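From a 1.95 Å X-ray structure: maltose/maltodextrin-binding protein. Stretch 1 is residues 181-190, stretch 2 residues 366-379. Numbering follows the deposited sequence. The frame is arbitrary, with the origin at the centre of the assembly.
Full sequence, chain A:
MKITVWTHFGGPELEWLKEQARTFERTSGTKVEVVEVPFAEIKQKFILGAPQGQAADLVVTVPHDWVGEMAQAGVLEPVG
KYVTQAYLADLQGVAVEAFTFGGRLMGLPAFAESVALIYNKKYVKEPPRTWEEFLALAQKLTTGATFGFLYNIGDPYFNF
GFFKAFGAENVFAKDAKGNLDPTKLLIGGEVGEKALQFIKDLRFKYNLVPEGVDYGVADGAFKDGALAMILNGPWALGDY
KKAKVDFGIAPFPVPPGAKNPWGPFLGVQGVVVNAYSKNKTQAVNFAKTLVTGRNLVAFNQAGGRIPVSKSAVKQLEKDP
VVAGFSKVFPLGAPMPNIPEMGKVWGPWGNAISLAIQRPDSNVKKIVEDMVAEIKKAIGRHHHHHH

Stretch 1 181-190: DPTKLLIGGE
Stretch 2, residues 366-379: IVEDMVAEIKKAIG

How do the two stretches lie against each other? Residues 366-378 form a regular helix, with each amide bonded to the carbonyl four residues back, from Met370 N to Ile366 O (2.9 Å) through Ile378 N to Ile374 O (3.0 Å). Stretch 1 runs along it in the reverse sense: the CA of Pro182 lies 7.7 Å from the CA of Ile378, while the CA of Gly188 lies 5.7 Å from the CA of Val367. The gap thus narrows toward the glycines. No hydrogen bond crosses, and the 417 Å² buried between the stretches is held by apolar packing.

What shapes the end of the contact near Pro182? A type I turn runs from Asp181 to Lys184, with phi/psi of -67/-11 at Pro182 and -80/-15 at Thr183, closed by Lys184 N to Asp181 O at 3.2 Å. Asp181, chi1 t, accepts a hydrogen bond at OD1 from Thr183 N (2.8 Å), and its OD2 forms a salt bridge with Lys184 NZ (3.4 Å). The CA-to-CB bond of Pro182, whose ring is C-gamma endo, points toward the helix. Ile378, chi1 m and chi2 t (-161°), brings its CD1 to 3.7 Å from Pro182 CB and 3.2 Å from Pro182 O.

How do Leu185 and Ile187 use their rotamers? Leu185 is at phi/psi -65/152; its CA-to-CB bond points toward the helix, and its m,t conformation (-79°, -179°) carries CD1 to 3.7 Å from Ile374 CD1 and 4.1 Å from Val371 CG2. Ile374 is also m,t (-69°, 167°), and the contact between the two residues is tip to tip, CD1 to CD1. Ile187, at -103/5, starts sideways, but chi1 p (58°) and chi2 t (155°) bring its end nearer, with CD1 3.9 Å from Met370 CE. Met370 reaches out with chi1 and chi2 both t, then turns at chi3 p (90°). Met370 CE also lies 3.5 Å from Ile187 O, a carbonyl buried here without a polar partner.

Why can the backbone come so close at Gly188 and Gly189? Gly188, at -102/-165, has no side chain to hold the helix off: its CA sits 3.5 Å from Val367 CG1, 3.7 Å from Val371 CG2 and 4.1 Å from Met370 CE. An ideal CB on Gly188 would fall 2.3 Å from Val371 CG2, a clash. Both valines are near t, with chi1 175° at Val367 and 169° at Val371. Val367 CG1 also packs 3.4 Å from Gly189 N. At Gly189 the backbone, phi/psi 62/-142, has a positive phi that favours glycine; a CB would point away from the helix.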

# COMPACT_ATOMS: atom_id res chain seq x y z
N ASP A 181 -13.32 -11.48 12.20
CA ASP A 181 -12.95 -12.67 12.95
C ASP A 181 -11.67 -13.20 12.31
O ASP A 181 -11.70 -13.69 11.19
CB ASP A 181 -14.06 -13.73 12.92
CG ASP A 181 -13.68 -15.02 13.66
OD1 ASP A 181 -12.60 -15.07 14.29
OD2 ASP A 181 -14.46 -15.99 13.61
N PRO A 182 -10.54 -13.09 13.03
CA PRO A 182 -9.27 -13.62 12.56
C PRO A 182 -9.21 -15.15 12.47
O PRO A 182 -8.27 -15.69 11.89
CB PRO A 182 -8.25 -13.09 13.57
CG PRO A 182 -9.02 -12.75 14.76
CD PRO A 182 -10.41 -12.42 14.34
N THR A 183 -10.20 -15.84 13.03
CA THR A 183 -10.27 -17.29 12.94
C THR A 183 -10.83 -17.78 11.60
O THR A 183 -10.68 -18.96 11.26
CB THR A 183 -11.13 -17.89 14.09
OG1 THR A 183 -12.52 -17.64 13.84
CG2 THR A 183 -10.70 -17.32 15.44
N LYS A 184 -11.46 -16.86 10.85
CA LYS A 184 -12.09 -17.19 9.56
C LYS A 184 -11.44 -16.50 8.35
O LYS A 184 -11.88 -15.43 7.92
CB LYS A 184 -13.58 -16.83 9.62
CG LYS A 184 -14.42 -17.72 10.55
CD LYS A 184 -15.80 -17.07 10.79
CE LYS A 184 -16.59 -17.77 11.90
NZ LYS A 184 -17.54 -16.82 12.57
N LEU A 185 -10.39 -17.11 7.80
CA LEU A 185 -9.76 -16.59 6.59
C LEU A 185 -10.74 -16.68 5.43
O LEU A 185 -11.61 -17.55 5.42
CB LEU A 185 -8.51 -17.38 6.20
CG LEU A 185 -7.18 -17.16 6.91
CD1 LEU A 185 -6.15 -18.07 6.27
CD2 LEU A 185 -6.71 -15.71 6.85
N LEU A 186 -10.58 -15.77 4.46
CA LEU A 186 -11.33 -15.81 3.21
C LEU A 186 -10.43 -16.02 1.99
O LEU A 186 -10.92 -16.14 0.87
CB LEU A 186 -12.16 -14.54 3.04
CG LEU A 186 -13.35 -14.44 3.99
CD1 LEU A 186 -14.06 -13.11 3.83
CD2 LEU A 186 -14.31 -15.62 3.76
N ILE A 187 -9.12 -16.11 2.22
CA ILE A 187 -8.14 -16.21 1.13
C ILE A 187 -7.60 -17.63 0.91
O ILE A 187 -6.71 -17.83 0.10
CB ILE A 187 -6.98 -15.19 1.33
CG1 ILE A 187 -6.27 -15.40 2.67
CG2 ILE A 187 -7.53 -13.74 1.21
CD1 ILE A 187 -4.80 -14.88 2.69
N GLY A 188 -8.15 -18.60 1.65
CA GLY A 188 -7.82 -20.01 1.45
C GLY A 188 -8.93 -20.70 0.68
O GLY A 188 -9.79 -20.05 0.05
N GLY A 189 -8.91 -22.04 0.71
CA GLY A 189 -9.93 -22.85 0.04
C GLY A 189 -9.95 -22.65 -1.45
O GLY A 189 -8.90 -22.48 -2.07
N GLU A 190 -11.15 -22.64 -2.04
CA GLU A 190 -11.31 -22.53 -3.49
C GLU A 190 -10.83 -21.19 -4.03
O GLU A 190 -10.24 -21.15 -5.11
CB GLU A 190 -12.76 -22.75 -3.92
CG GLU A 190 -13.19 -24.21 -3.95
CD GLU A 190 -12.25 -25.06 -4.78
OE1 GLU A 190 -11.87 -24.62 -5.90
OE2 GLU A 190 -11.88 -26.17 -4.31
N ILE A 366 -0.62 -26.26 -1.16
CA ILE A 366 -0.00 -24.97 -0.84
C ILE A 366 -1.00 -24.10 -0.07
O ILE A 366 -0.68 -23.58 1.00
CB ILE A 366 0.50 -24.23 -2.11
CG1 ILE A 366 1.74 -24.94 -2.67
CG2 ILE A 366 0.83 -22.75 -1.80
CD1 ILE A 366 2.27 -24.41 -3.97
N VAL A 367 -2.22 -23.99 -0.59
CA VAL A 367 -3.27 -23.22 0.09
C VAL A 367 -3.64 -23.83 1.44
O VAL A 367 -3.87 -23.10 2.43
CB VAL A 367 -4.53 -23.06 -0.80
CG1 VAL A 367 -5.65 -22.37 -0.04
CG2 VAL A 367 -4.19 -22.30 -2.09
N GLU A 368 -3.71 -25.16 1.50
CA GLU A 368 -4.00 -25.86 2.77
C GLU A 368 -2.95 -25.54 3.84
O GLU A 368 -3.30 -25.18 4.97
CB GLU A 368 -4.12 -27.38 2.56
CG GLU A 368 -5.46 -27.83 1.96
CD GLU A 368 -5.54 -29.34 1.64
OE1 GLU A 368 -4.51 -30.06 1.67
OE2 GLU A 368 -6.67 -29.80 1.34
N ASP A 369 -1.69 -25.66 3.46
CA ASP A 369 -0.55 -25.38 4.33
C ASP A 369 -0.49 -23.90 4.75
O ASP A 369 -0.21 -23.59 5.91
CB ASP A 369 0.77 -25.77 3.65
CG ASP A 369 0.89 -27.29 3.37
OD1 ASP A 369 0.08 -28.10 3.90
OD2 ASP A 369 1.80 -27.66 2.59
N MET A 370 -0.74 -23.00 3.79
CA MET A 370 -0.82 -21.57 4.09
C MET A 370 -1.83 -21.31 5.20
O MET A 370 -1.51 -20.68 6.21
CB MET A 370 -1.24 -20.79 2.83
CG MET A 370 -1.42 -19.27 3.03
SD MET A 370 -2.27 -18.51 1.62
CE MET A 370 -3.99 -18.63 2.11
N VAL A 371 -3.05 -21.80 4.99
CA VAL A 371 -4.13 -21.71 5.97
C VAL A 371 -3.74 -22.32 7.34
O VAL A 371 -4.07 -21.76 8.40
CB VAL A 371 -5.42 -22.40 5.45
CG1 VAL A 371 -6.46 -22.54 6.56
CG2 VAL A 371 -6.01 -21.63 4.24
N ALA A 372 -3.06 -23.47 7.29
CA ALA A 372 -2.59 -24.16 8.51
C ALA A 372 -1.55 -23.32 9.27
O ALA A 372 -1.69 -23.12 10.47
CB ALA A 372 -2.00 -25.51 8.15
N GLU A 373 -0.53 -22.85 8.55
CA GLU A 373 0.49 -21.93 9.07
C GLU A 373 -0.05 -20.65 9.71
O GLU A 373 0.43 -20.23 10.77
CB GLU A 373 1.46 -21.52 7.96
CG GLU A 373 2.42 -22.61 7.54
CD GLU A 373 3.39 -22.17 6.46
OE1 GLU A 373 3.64 -20.94 6.32
OE2 GLU A 373 3.92 -23.05 5.75
N ILE A 374 -1.02 -20.02 9.04
CA ILE A 374 -1.68 -18.82 9.57
C ILE A 374 -2.49 -19.12 10.83
O ILE A 374 -2.44 -18.34 11.78
CB ILE A 374 -2.61 -18.14 8.50
CG1 ILE A 374 -1.77 -17.52 7.37
CG2 ILE A 374 -3.45 -17.06 9.13
CD1 ILE A 374 -2.57 -17.12 6.14
N LYS A 375 -3.25 -20.22 10.83
CA LYS A 375 -4.04 -20.62 12.02
C LYS A 375 -3.14 -20.80 13.23
O LYS A 375 -3.44 -20.32 14.33
CB LYS A 375 -4.84 -21.91 11.78
CG LYS A 375 -6.15 -21.70 11.04
CD LYS A 375 -6.96 -22.99 10.92
CE LYS A 375 -8.09 -22.84 9.89
NZ LYS A 375 -9.03 -24.02 9.84
N LYS A 376 -2.02 -21.49 13.01
CA LYS A 376 -1.01 -21.72 14.03
C LYS A 376 -0.37 -20.43 14.56
O LYS A 376 -0.16 -20.30 15.76
CB LYS A 376 0.07 -22.69 13.52
CG LYS A 376 -0.35 -24.17 13.67
CD LYS A 376 0.28 -25.10 12.63
CE LYS A 376 -0.21 -26.55 12.80
NZ LYS A 376 0.74 -27.54 12.18
N ALA A 377 -0.09 -19.48 13.66
CA ALA A 377 0.55 -18.22 14.03
C ALA A 377 -0.39 -17.31 14.82
O ALA A 377 0.06 -16.56 15.69
CB ALA A 377 1.09 -17.50 12.80
N ILE A 378 -1.69 -17.37 14.52
CA ILE A 378 -2.68 -16.61 15.26
C ILE A 378 -2.91 -17.17 16.68
O ILE A 378 -2.70 -16.47 17.66
CB ILE A 378 -4.04 -16.51 14.50
CG1 ILE A 378 -3.89 -15.61 13.26
CG2 ILE A 378 -5.13 -15.95 15.41
CD1 ILE A 378 -5.20 -15.08 12.71
N GLY A 379 -3.32 -18.44 16.76
CA GLY A 379 -3.74 -19.08 18.03
C GLY A 379 -2.90 -18.75 19.26
O GLY A 379 -1.66 -18.75 19.21